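Local structure of putative flagella-related protein H (Methanocaldococcus jannaschii DSM 2661, 4WIA) at residues 22-25 with 26-30; 83-87 with 88-92; 93-96 with 97-100; 127-130 with 131-135. The protein is a probable component of the archaellum, the archaeal flagellum, and belongs to the KaiC-like P-loop ATPases that bind ATP and magnesium. One frame throughout, in Å; residues are numbered along the deposited sequence.

Interaction 1. Residues 22-25 with 26-30; sequences GGIP and HGSLI
Pro-25 and Ser-28 are the ends of a type II beta turn that leads from the short strand 24-25 into strand 29-33 of the central sheet of this P-loop ATPase fold. The backbone bond from Ser-28 N to Pro-25 O is weak, and the shorter bond comes from the serine hydroxyl: Ser-28 OG donates to Pro-25 O at 2.6 Å, meeting the carbonyl from a position tilted 25° out of its plane. With chi1 at -72°, OG is swung beside its own backbone N, which brings both donors of Ser-28 onto the same oxygen. The hydroxyl also rests against the proline ring, with Ser-28 OG 3.5 Å from Pro-25 CD. Gly-27 occupies the third position of the turn with a positive phi of 78°, a conformation that favours glycine. His-26 keeps CB against Pro-25 C, and its side chain packs on Tyr-56 and Ile-158. Beyond the turn, its two arms meet through two isoleucines, tip to tip. Ile-24 is bent at chi2, whereas Ile-30 extends its longer branch, and Met-182 of strand 182-191 touches both. The delta methyl of Ile-30 touches both branches of its partner, Ile-30 CD1 lying 3.8 Å from Ile-24 CD1 and 3.9 Å from Ile-24 CG2.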
loop_
_atom_site.group_PDB
_atom_site.type_symbol
_atom_site.label_atom_id
_atom_site.label_comp_id
_atom_site.label_asym_id
_atom_site.label_seq_id
_atom_site.Cartn_x
_atom_site.Cartn_y
_atom_site.Cartn_z
ATOM N N GLY A 22 -5.458 11.835 -11.260
ATOM C CA GLY A 22 -5.033 11.531 -9.889
ATOM C C GLY A 22 -5.737 10.363 -9.250
ATOM O O GLY A 22 -5.196 9.730 -8.353
ATOM N N GLY A 23 -6.989 10.114 -9.651
ATOM C CA GLY A 23 -7.822 9.121 -9.032
ATOM C C GLY A 23 -9.250 9.283 -9.513
ATOM O O GLY A 23 -9.529 10.099 -10.396
ATOM N N ILE A 24 -10.167 8.529 -8.915
ATOM C CA ILE A 24 -11.538 8.611 -9.278
ATOM C C ILE A 24 -12.254 9.365 -8.156
ATOM O O ILE A 24 -12.057 9.033 -7.008
ATOM C CB ILE A 24 -12.130 7.216 -9.391
ATOM C CG1 ILE A 24 -11.522 6.452 -10.556
ATOM C CG2 ILE A 24 -13.656 7.307 -9.562
ATOM C CD1 ILE A 24 -11.890 6.989 -11.928
ATOM N N PRO A 25 -13.011 10.427 -8.491
ATOM C CA PRO A 25 -13.694 11.148 -7.414
ATOM C C PRO A 25 -14.746 10.295 -6.751
ATOM O O PRO A 25 -15.538 9.586 -7.409
ATOM C CB PRO A 25 -14.355 12.347 -8.112
ATOM C CG PRO A 25 -13.618 12.501 -9.390
ATOM C CD PRO A 25 -13.173 11.105 -9.788
ATOM N N HIS A 26 -14.731 10.338 -5.442
ATOM C CA HIS A 26 -15.847 9.818 -4.670
ATOM C C HIS A 26 -17.189 10.369 -5.200
ATOM O O HIS A 26 -17.258 11.502 -5.618
ATOM C CB HIS A 26 -15.627 10.123 -3.179
ATOM C CG HIS A 26 -14.672 9.162 -2.535
ATOM N ND1 HIS A 26 -13.483 9.537 -1.958
ATOM C CD2 HIS A 26 -14.734 7.824 -2.405
ATOM C CE1 HIS A 26 -12.834 8.469 -1.527
ATOM N NE2 HIS A 26 -13.582 7.418 -1.774
ATOM N N GLY A 27 -18.244 9.546 -5.163
ATOM C CA GLY A 27 -19.530 9.923 -5.684
ATOM C C GLY A 27 -19.629 9.847 -7.193
ATOM O O GLY A 27 -20.536 10.388 -7.757
ATOM N N SER A 28 -18.679 9.232 -7.872
ATOM C CA SER A 28 -18.754 9.171 -9.324
ATOM C C SER A 28 -19.724 8.050 -9.768
ATOM O O SER A 28 -19.758 6.962 -9.156
ATOM C CB SER A 28 -17.356 8.914 -9.907
ATOM O OG SER A 28 -16.517 10.077 -9.779
ATOM N N LEU A 29 -20.463 8.331 -10.822
ATOM C CA LEU A 29 -21.089 7.341 -11.613
ATOM C C LEU A 29 -20.402 7.298 -12.987
ATOM O O LEU A 29 -20.589 8.180 -13.848
ATOM C CB LEU A 29 -22.563 7.646 -11.805
ATOM C CG LEU A 29 -23.309 6.668 -12.736
ATOM C CD1 LEU A 29 -23.370 5.262 -12.185
ATOM C CD2 LEU A 29 -24.726 7.180 -12.992
ATOM N N ILE A 30 -19.668 6.233 -13.207
ATOM C CA ILE A 30 -18.897 6.076 -14.378
ATOM C C ILE A 30 -19.633 5.143 -15.307
ATOM O O ILE A 30 -19.997 4.038 -14.938
ATOM C CB ILE A 30 -17.548 5.420 -14.036
ATOM C CG1 ILE A 30 -16.866 6.192 -12.903
ATOM C CG2 ILE A 30 -16.663 5.361 -15.276
ATOM C CD1 ILE A 30 -15.437 5.774 -12.612
#

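Interaction 2. Residues 83-87 with 88-92; sequences KKLLS and GALLY. With SO4 (sulfate ion), chain J; SO4 (sulfate ion), chain G.
Leu-85 and Leu-90 are brought side by side by different chi1 settings: CG of Leu-85 stands beside its backbone N (-77°), while CG of Leu-90 lies anti to its own N (171°). The two side chains point the same way, with Leu-85 CD2 3.9 Å from Leu-90 CG, and the same methyl lies 3.8 Å from Tyr-92 CB. Ser-87 turns OG between its backbone N and carbonyl carbon, where it accepts the N-H of Ala-89 at 3.1 Å. Gly-88 is the first residue to leave helical backbone angles, and its own would push a CB against the Ser-87 carbonyl oxygen; its N donates to Leu-85 O. Leu-90 N then bonds back almost straight (175°) to Lys-84 O at 3.0 Å, approaching from above the carbonyl plane. A water joins Leu-85 O to Leu-90 O. Lys-84 bends at chi2, lays CD 3.9 Å from Ala-89 CB, and delivers NZ to O3 of the chain J sulfate at 2.7 Å. Arg-55 and the second subunit's Ser-12 and Arg-13 also bind this ion, probably from the crystallisation liquor, as is the chain G sulfate on Lys-83 N. Lys-84 NZ further donates to Leu-52 O and bonds Ser-12 OG of the second subunit. Without the ammonium, as with an alanine here, all three would probably lose a partner. Helix 82-87 thus turns nearly at right angles into strand 90-94, outermost in this chain's sheet and paired with strand 58-62, while Ile-71 and Phe-70 of helix 67-76 pack against Leu-85 and Leu-90.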
loop_
_atom_site.group_PDB
_atom_site.type_symbol
_atom_site.label_atom_id
_atom_site.label_comp_id
_atom_site.label_asym_id
_atom_site.label_seq_id
_atom_site.Cartn_x
_atom_site.Cartn_y
_atom_site.Cartn_z
ATOM N N LYS A 83 -7.005 -13.567 -2.397
ATOM C CA LYS A 83 -7.058 -13.160 -1.007
ATOM C C LYS A 83 -8.132 -12.134 -0.731
ATOM O O LYS A 83 -8.709 -12.129 0.366
ATOM C CB LYS A 83 -5.722 -12.662 -0.490
ATOM C CG LYS A 83 -4.839 -13.825 -0.114
ATOM C CD LYS A 83 -3.735 -13.418 0.826
ATOM C CE LYS A 83 -3.171 -14.637 1.526
ATOM N NZ LYS A 83 -2.052 -14.238 2.419
ATOM N N LYS A 84 -8.398 -11.282 -1.691
ATOM C CA LYS A 84 -9.385 -10.252 -1.514
ATOM C C LYS A 84 -10.792 -10.893 -1.503
ATOM O O LYS A 84 -11.653 -10.455 -0.749
ATOM C CB LYS A 84 -9.287 -9.218 -2.622
ATOM C CG LYS A 84 -7.977 -8.421 -2.658
ATOM C CD LYS A 84 -7.916 -7.419 -1.524
ATOM C CE LYS A 84 -6.646 -6.611 -1.546
ATOM N NZ LYS A 84 -6.650 -5.535 -0.501
ATOM N N LEU A 85 -10.991 -11.953 -2.296
ATOM C CA LEU A 85 -12.215 -12.730 -2.220
ATOM C C LEU A 85 -12.385 -13.375 -0.862
ATOM O O LEU A 85 -13.516 -13.397 -0.315
ATOM C CB LEU A 85 -12.284 -13.809 -3.294
ATOM C CG LEU A 85 -12.647 -13.348 -4.709
ATOM C CD1 LEU A 85 -12.351 -14.486 -5.693
ATOM C CD2 LEU A 85 -14.102 -12.869 -4.837
ATOM N N LEU A 86 -11.306 -13.937 -0.330
ATOM C CA LEU A 86 -11.418 -14.722 0.898
ATOM C C LEU A 86 -11.749 -13.864 2.073
ATOM O O LEU A 86 -12.373 -14.322 2.999
ATOM C CB LEU A 86 -10.145 -15.513 1.175
ATOM C CG LEU A 86 -9.893 -16.685 0.209
ATOM C CD1 LEU A 86 -8.491 -17.259 0.346
ATOM C CD2 LEU A 86 -10.906 -17.781 0.399
ATOM N N SER A 87 -11.359 -12.604 2.044
ATOM C CA SER A 87 -11.568 -11.715 3.182
ATOM C C SER A 87 -12.910 -11.006 3.072
ATOM O O SER A 87 -13.361 -10.347 4.022
ATOM C CB SER A 87 -10.440 -10.681 3.266
ATOM O OG SER A 87 -10.494 -9.827 2.152
ATOM N N GLY A 88 -13.546 -11.129 1.910
ATOM C CA GLY A 88 -14.692 -10.307 1.615
ATOM C C GLY A 88 -14.395 -8.887 1.146
ATOM O O GLY A 88 -15.320 -8.159 0.786
ATOM N N ALA A 89 -13.123 -8.487 1.074
ATOM C CA ALA A 89 -12.757 -7.259 0.443
ATOM C C ALA A 89 -13.307 -7.096 -0.954
ATOM O O ALA A 89 -13.807 -5.983 -1.312
ATOM C CB ALA A 89 -11.275 -7.119 0.408
ATOM N N LEU A 90 -13.277 -8.168 -1.721
ATOM C CA LEU A 90 -13.969 -8.223 -3.023
ATOM C C LEU A 90 -15.189 -9.149 -2.915
ATOM O O LEU A 90 -15.064 -10.305 -2.528
ATOM C CB LEU A 90 -13.022 -8.760 -4.102
ATOM C CG LEU A 90 -13.618 -9.093 -5.480
ATOM C CD1 LEU A 90 -14.322 -7.878 -6.046
ATOM C CD2 LEU A 90 -12.601 -9.620 -6.490
ATOM N N LEU A 91 -16.392 -8.629 -3.250
ATOM C CA LEU A 91 -17.589 -9.400 -3.288
ATOM C C LEU A 91 -17.949 -9.515 -4.740
ATOM O O LEU A 91 -18.237 -8.520 -5.429
ATOM C CB LEU A 91 -18.711 -8.652 -2.540
ATOM C CG LEU A 91 -20.128 -9.148 -2.634
ATOM C CD1 LEU A 91 -20.241 -10.555 -2.017
ATOM C CD2 LEU A 91 -21.085 -8.169 -1.972
ATOM N N TYR A 92 -17.909 -10.747 -5.229
ATOM C CA TYR A 92 -18.128 -11.038 -6.629
ATOM C C TYR A 92 -19.505 -11.693 -6.814
ATOM O O TYR A 92 -19.796 -12.679 -6.193
ATOM C CB TYR A 92 -17.021 -11.976 -7.169
ATOM C CG TYR A 92 -17.160 -12.182 -8.644
ATOM C CD1 TYR A 92 -16.787 -11.198 -9.517
ATOM C CD2 TYR A 92 -17.793 -13.301 -9.161
ATOM C CE1 TYR A 92 -16.960 -11.350 -10.885
ATOM C CE2 TYR A 92 -17.977 -13.475 -10.540
ATOM C CZ TYR A 92 -17.541 -12.476 -11.391
ATOM O OH TYR A 92 -17.715 -12.616 -12.751
HETATM S S SO4 J . -6.972 -6.164 3.130
HETATM O O1 SO4 J . -6.074 -6.770 4.167
HETATM O O2 SO4 J . -6.551 -4.740 2.874
HETATM O O3 SO4 J . -7.103 -6.797 1.833
HETATM O O4 SO4 J . -8.328 -6.152 3.804
HETATM S S SO4 G . -3.508 -13.777 -4.363
HETATM O O1 SO4 G . -4.165 -13.577 -5.629
HETATM O O2 SO4 G . -2.309 -12.992 -4.339
HETATM O O3 SO4 G . -3.208 -15.182 -4.189
HETATM O O4 SO4 G . -4.200 -13.262 -3.216
HETATM O O HOH W 1 -16.159 -12.582 -1.666
#

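Interaction 3. Residues 93-96 with 97-100; sequences IPVY and PLIA
Val-95 O receives two backbone donors as the chain passes from strand 90-94 into helix 96-100, a weak bond from Leu-98 N and a straighter one from Ile-99 N (3.1 Å, 161°). Ala-100 N follows with a 2.7 Å bond to Tyr-96 O. Val-95, at the N-cap position, is also the centre of an inverse gamma turn closed by a weak bond from Tyr-96 N to Pro-94 O. Ile-99 reaches back over this junction. Its chi1 of -72° sets CG1 beside the backbone N, and the extended branch ends with CD1 3.6 Å from Pro-94 CB and equally close to Val-95 O. Shortening this side chain to an alanine is likely to open a gap beside Pro-94 CB and cost the strand end this apolar contact. Val-95 crosses the Pro-97 ring at about a right angle, CG1 lying 4.2 Å from both Pro-97 CD and Leu-98 CD1; Val-95 and Leu-98 rest on Phe-108 of helix 108-114. With CG beside the backbone N (chi1 -60°), the Tyr-96 ring has Pro-94 O 3.6 Å above one face, offset toward its rim. Pro-97 sits in the first turn, where its missing N-H costs no helical bond. The arrangement is a strand-to-helix junction at the carboxyl end of a parallel strand, outermost in this chain's sheet, near Gln-64, which probably binds ATP.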
loop_
_atom_site.group_PDB
_atom_site.type_symbol
_atom_site.label_atom_id
_atom_site.label_comp_id
_atom_site.label_asym_id
_atom_site.label_seq_id
_atom_site.Cartn_x
_atom_site.Cartn_y
_atom_site.Cartn_z
ATOM N N ILE A 93 -20.331 -11.137 -7.707
ATOM C CA ILE A 93 -21.713 -11.560 -7.869
ATOM C C ILE A 93 -21.984 -12.000 -9.303
ATOM O O ILE A 93 -22.225 -11.157 -10.197
ATOM C CB ILE A 93 -22.642 -10.401 -7.567
ATOM C CG1 ILE A 93 -22.333 -9.831 -6.173
ATOM C CG2 ILE A 93 -24.126 -10.865 -7.675
ATOM C CD1 ILE A 93 -22.661 -10.769 -5.027
ATOM N N PRO A 94 -21.921 -13.291 -9.551
ATOM C CA PRO A 94 -22.294 -13.746 -10.883
ATOM C C PRO A 94 -23.826 -13.766 -11.068
ATOM O O PRO A 94 -24.516 -14.405 -10.279
ATOM C CB PRO A 94 -21.701 -15.169 -10.973
ATOM C CG PRO A 94 -21.333 -15.547 -9.578
ATOM C CD PRO A 94 -21.365 -14.344 -8.693
ATOM N N VAL A 95 -24.321 -13.123 -12.135
ATOM C CA VAL A 95 -25.733 -13.198 -12.471
ATOM C C VAL A 95 -26.028 -14.471 -13.302
ATOM O O VAL A 95 -26.090 -14.431 -14.547
ATOM C CB VAL A 95 -26.157 -11.931 -13.215
ATOM C CG1 VAL A 95 -27.675 -11.952 -13.459
ATOM C CG2 VAL A 95 -25.765 -10.703 -12.399
ATOM N N TYR A 96 -26.180 -15.600 -12.620
ATOM C CA TYR A 96 -26.261 -16.936 -13.302
ATOM C C TYR A 96 -27.252 -17.040 -14.437
ATOM O O TYR A 96 -26.954 -17.644 -15.468
ATOM C CB TYR A 96 -26.544 -18.057 -12.299
ATOM C CG TYR A 96 -25.469 -18.158 -11.245
ATOM C CD1 TYR A 96 -24.183 -18.575 -11.592
ATOM C CD2 TYR A 96 -25.710 -17.769 -9.907
ATOM C CE1 TYR A 96 -23.163 -18.632 -10.651
ATOM C CE2 TYR A 96 -24.698 -17.828 -8.953
ATOM C CZ TYR A 96 -23.425 -18.258 -9.338
ATOM O OH TYR A 96 -22.415 -18.344 -8.413
ATOM N N PRO A 97 -28.447 -16.473 -14.254
ATOM C CA PRO A 97 -29.415 -16.668 -15.333
ATOM C C PRO A 97 -29.000 -16.003 -16.658
ATOM O O PRO A 97 -29.407 -16.481 -17.744
ATOM C CB PRO A 97 -30.715 -16.048 -14.779
ATOM C CG PRO A 97 -30.522 -15.899 -13.303
ATOM C CD PRO A 97 -29.049 -15.863 -13.041
ATOM N N LEU A 98 -28.244 -14.905 -16.585
ATOM C CA LEU A 98 -27.768 -14.283 -17.810
ATOM C C LEU A 98 -26.533 -14.980 -18.328
ATOM O O LEU A 98 -26.333 -14.998 -19.533
ATOM C CB LEU A 98 -27.509 -12.786 -17.659
ATOM C CG LEU A 98 -28.830 -12.005 -17.610
ATOM C CD1 LEU A 98 -28.598 -10.533 -17.327
ATOM C CD2 LEU A 98 -29.644 -12.119 -18.899
ATOM N N ILE A 99 -25.695 -15.492 -17.423
ATOM C CA ILE A 99 -24.476 -16.245 -17.766
ATOM C C ILE A 99 -24.877 -17.551 -18.453
ATOM O O ILE A 99 -24.369 -17.888 -19.491
ATOM C CB ILE A 99 -23.671 -16.577 -16.488
ATOM C CG1 ILE A 99 -22.997 -15.302 -15.914
ATOM C CG2 ILE A 99 -22.642 -17.640 -16.769
ATOM C CD1 ILE A 99 -22.648 -15.382 -14.437
ATOM N N ALA A 100 -25.837 -18.247 -17.860
ATOM C CA ALA A 100 -26.396 -19.496 -18.403
ATOM C C ALA A 100 -27.274 -19.304 -19.649
ATOM O O ALA A 100 -27.304 -20.171 -20.527
ATOM C CB ALA A 100 -27.176 -20.230 -17.319
#

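Interaction 4. Residues 127-130 with 131-135; sequences DSIS and ALIAN
Ile-129 crosses Leu-132 at about a right angle and meets Ile-133 obliquely, one side chain serving both neighbours one turn on. Its CD1 lies 4.0 Å from Leu-132 CD1, and its CG1 is 4.2 Å from Ile-133 CD1. Here chi1 of -158° sets CG1 anti to the backbone N, and the bend at chi2 places CD1 against Leu-132. At the start of the helix, Ser-128 is the N-cap: its OG accepts the N-H of Ala-131 at 2.8 Å, nearly straight at 163°, and a cis peptide bond precedes it. Helical bonds follow from Ile-133 N to Ile-129 O and from Ala-134 N to Ser-130 O. At the other end, Asn-135 uses both its N and its ND2 on Ala-131 O, the two donors arriving from opposite faces of the carbonyl. Ser-130 OG bonds to Glu-167 OE2 and the backbone N of Asn-164. Next to the cap, Asp-127 OD2 bonds to Tyr-60 and to Ser-41, which probably binds magnesium. Helix 129-134 thus leaves the end of strand 123-127 and lies between its neighbours: Ile-129 packs on strand 158-163, Leu-132 on helix 108-114, and Ile-133 on both helix 108-114 and helix 142-153.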
loop_
_atom_site.group_PDB
_atom_site.type_symbol
_atom_site.label_atom_id
_atom_site.label_comp_id
_atom_site.label_asym_id
_atom_site.label_seq_id
_atom_site.Cartn_x
_atom_site.Cartn_y
_atom_site.Cartn_z
ATOM N N ASP A 127 -21.180 -5.032 -14.701
ATOM C CA ASP A 127 -20.686 -5.338 -16.016
ATOM C C ASP A 127 -21.468 -6.559 -16.504
ATOM O O ASP A 127 -20.996 -7.676 -16.299
ATOM C CB ASP A 127 -19.181 -5.651 -15.890
ATOM C CG ASP A 127 -18.547 -6.043 -17.211
ATOM O OD1 ASP A 127 -19.098 -5.617 -18.251
ATOM O OD2 ASP A 127 -17.500 -6.749 -17.206
ATOM N N SER A 128 -22.646 -6.419 -17.122
ATOM C CA SER A 128 -23.143 -5.277 -17.865
ATOM C C SER A 128 -24.466 -4.776 -17.281
ATOM O O SER A 128 -25.393 -5.565 -17.033
ATOM C CB SER A 128 -23.389 -5.792 -19.288
ATOM O OG SER A 128 -24.300 -5.008 -20.054
ATOM N N ILE A 129 -24.576 -3.471 -17.103
ATOM C CA ILE A 129 -25.834 -2.892 -16.720
ATOM C C ILE A 129 -26.780 -2.909 -17.927
ATOM O O ILE A 129 -27.980 -3.119 -17.757
ATOM C CB ILE A 129 -25.691 -1.488 -16.132
ATOM C CG1 ILE A 129 -26.886 -1.132 -15.267
ATOM C CG2 ILE A 129 -25.597 -0.461 -17.232
ATOM C CD1 ILE A 129 -27.114 -2.023 -14.067
ATOM N N SER A 130 -26.245 -2.788 -19.143
ATOM C CA SER A 130 -27.094 -2.843 -20.338
ATOM C C SER A 130 -27.802 -4.205 -20.498
ATOM O O SER A 130 -28.997 -4.237 -20.835
ATOM C CB SER A 130 -26.347 -2.435 -21.621
ATOM O OG SER A 130 -25.373 -3.379 -22.020
ATOM N N ALA A 131 -27.116 -5.317 -20.214
ATOM C CA ALA A 131 -27.773 -6.634 -20.247
ATOM C C ALA A 131 -28.872 -6.738 -19.175
ATOM O O ALA A 131 -29.953 -7.287 -19.433
ATOM C CB ALA A 131 -26.776 -7.746 -20.073
ATOM N N LEU A 132 -28.633 -6.188 -17.986
ATOM C CA LEU A 132 -29.627 -6.250 -16.901
ATOM C C LEU A 132 -30.867 -5.422 -17.204
ATOM O O LEU A 132 -31.979 -5.832 -16.866
ATOM C CB LEU A 132 -29.000 -5.761 -15.604
ATOM C CG LEU A 132 -27.917 -6.672 -15.026
ATOM C CD1 LEU A 132 -27.134 -6.003 -13.907
ATOM C CD2 LEU A 132 -28.478 -7.995 -14.505
ATOM N N ILE A 133 -30.699 -4.252 -17.818
ATOM C CA ILE A 133 -31.850 -3.468 -18.245
ATOM C C ILE A 133 -32.596 -4.186 -19.369
ATOM O O ILE A 133 -33.801 -4.423 -19.273
ATOM C CB ILE A 133 -31.450 -2.058 -18.705
ATOM C CG1 ILE A 133 -30.825 -1.326 -17.508
ATOM C CG2 ILE A 133 -32.671 -1.307 -19.247
ATOM C CD1 ILE A 133 -30.029 -0.062 -17.823
ATOM N N ALA A 134 -31.874 -4.548 -20.424
ATOM C CA ALA A 134 -32.484 -5.098 -21.633
ATOM C C ALA A 134 -33.279 -6.357 -21.352
ATOM O O ALA A 134 -34.199 -6.657 -22.086
ATOM C CB ALA A 134 -31.423 -5.371 -22.687
ATOM N N ASN A 135 -32.899 -7.098 -20.315
ATOM C CA ASN A 135 -33.593 -8.304 -19.957
ATOM C C ASN A 135 -34.453 -8.207 -18.711
ATOM O O ASN A 135 -34.945 -9.223 -18.220
ATOM C CB ASN A 135 -32.605 -9.435 -19.823
ATOM C CG ASN A 135 -31.909 -9.709 -21.115
ATOM O OD1 ASN A 135 -32.532 -10.089 -22.074
ATOM N ND2 ASN A 135 -30.623 -9.480 -21.166
#

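How the interactions relate
Interactions 1 and 4 are buried, interaction 2 is partly buried and interaction 3 lies at the surface. Interactions 2 and 3 occupy the two ends of strand 90-94: the first leads a helix into it, with sulfate and a second subunit alongside, and the other leads from it into a short helix. Interactions 3 and 4 touch, as Leu-98 packs on Leu-132 and Asn-135, joining helix 96-100 to helix 129-134; Ser-128 caps the latter with its hydroxyl, whereas the N-cap residue of the former is a valine without one. Interaction 1 touches none of the others, its centre lying 22 to 27 Å from theirs. A serine hydroxyl donates to backbone in interaction 1 but accepts from it in 2 and 4.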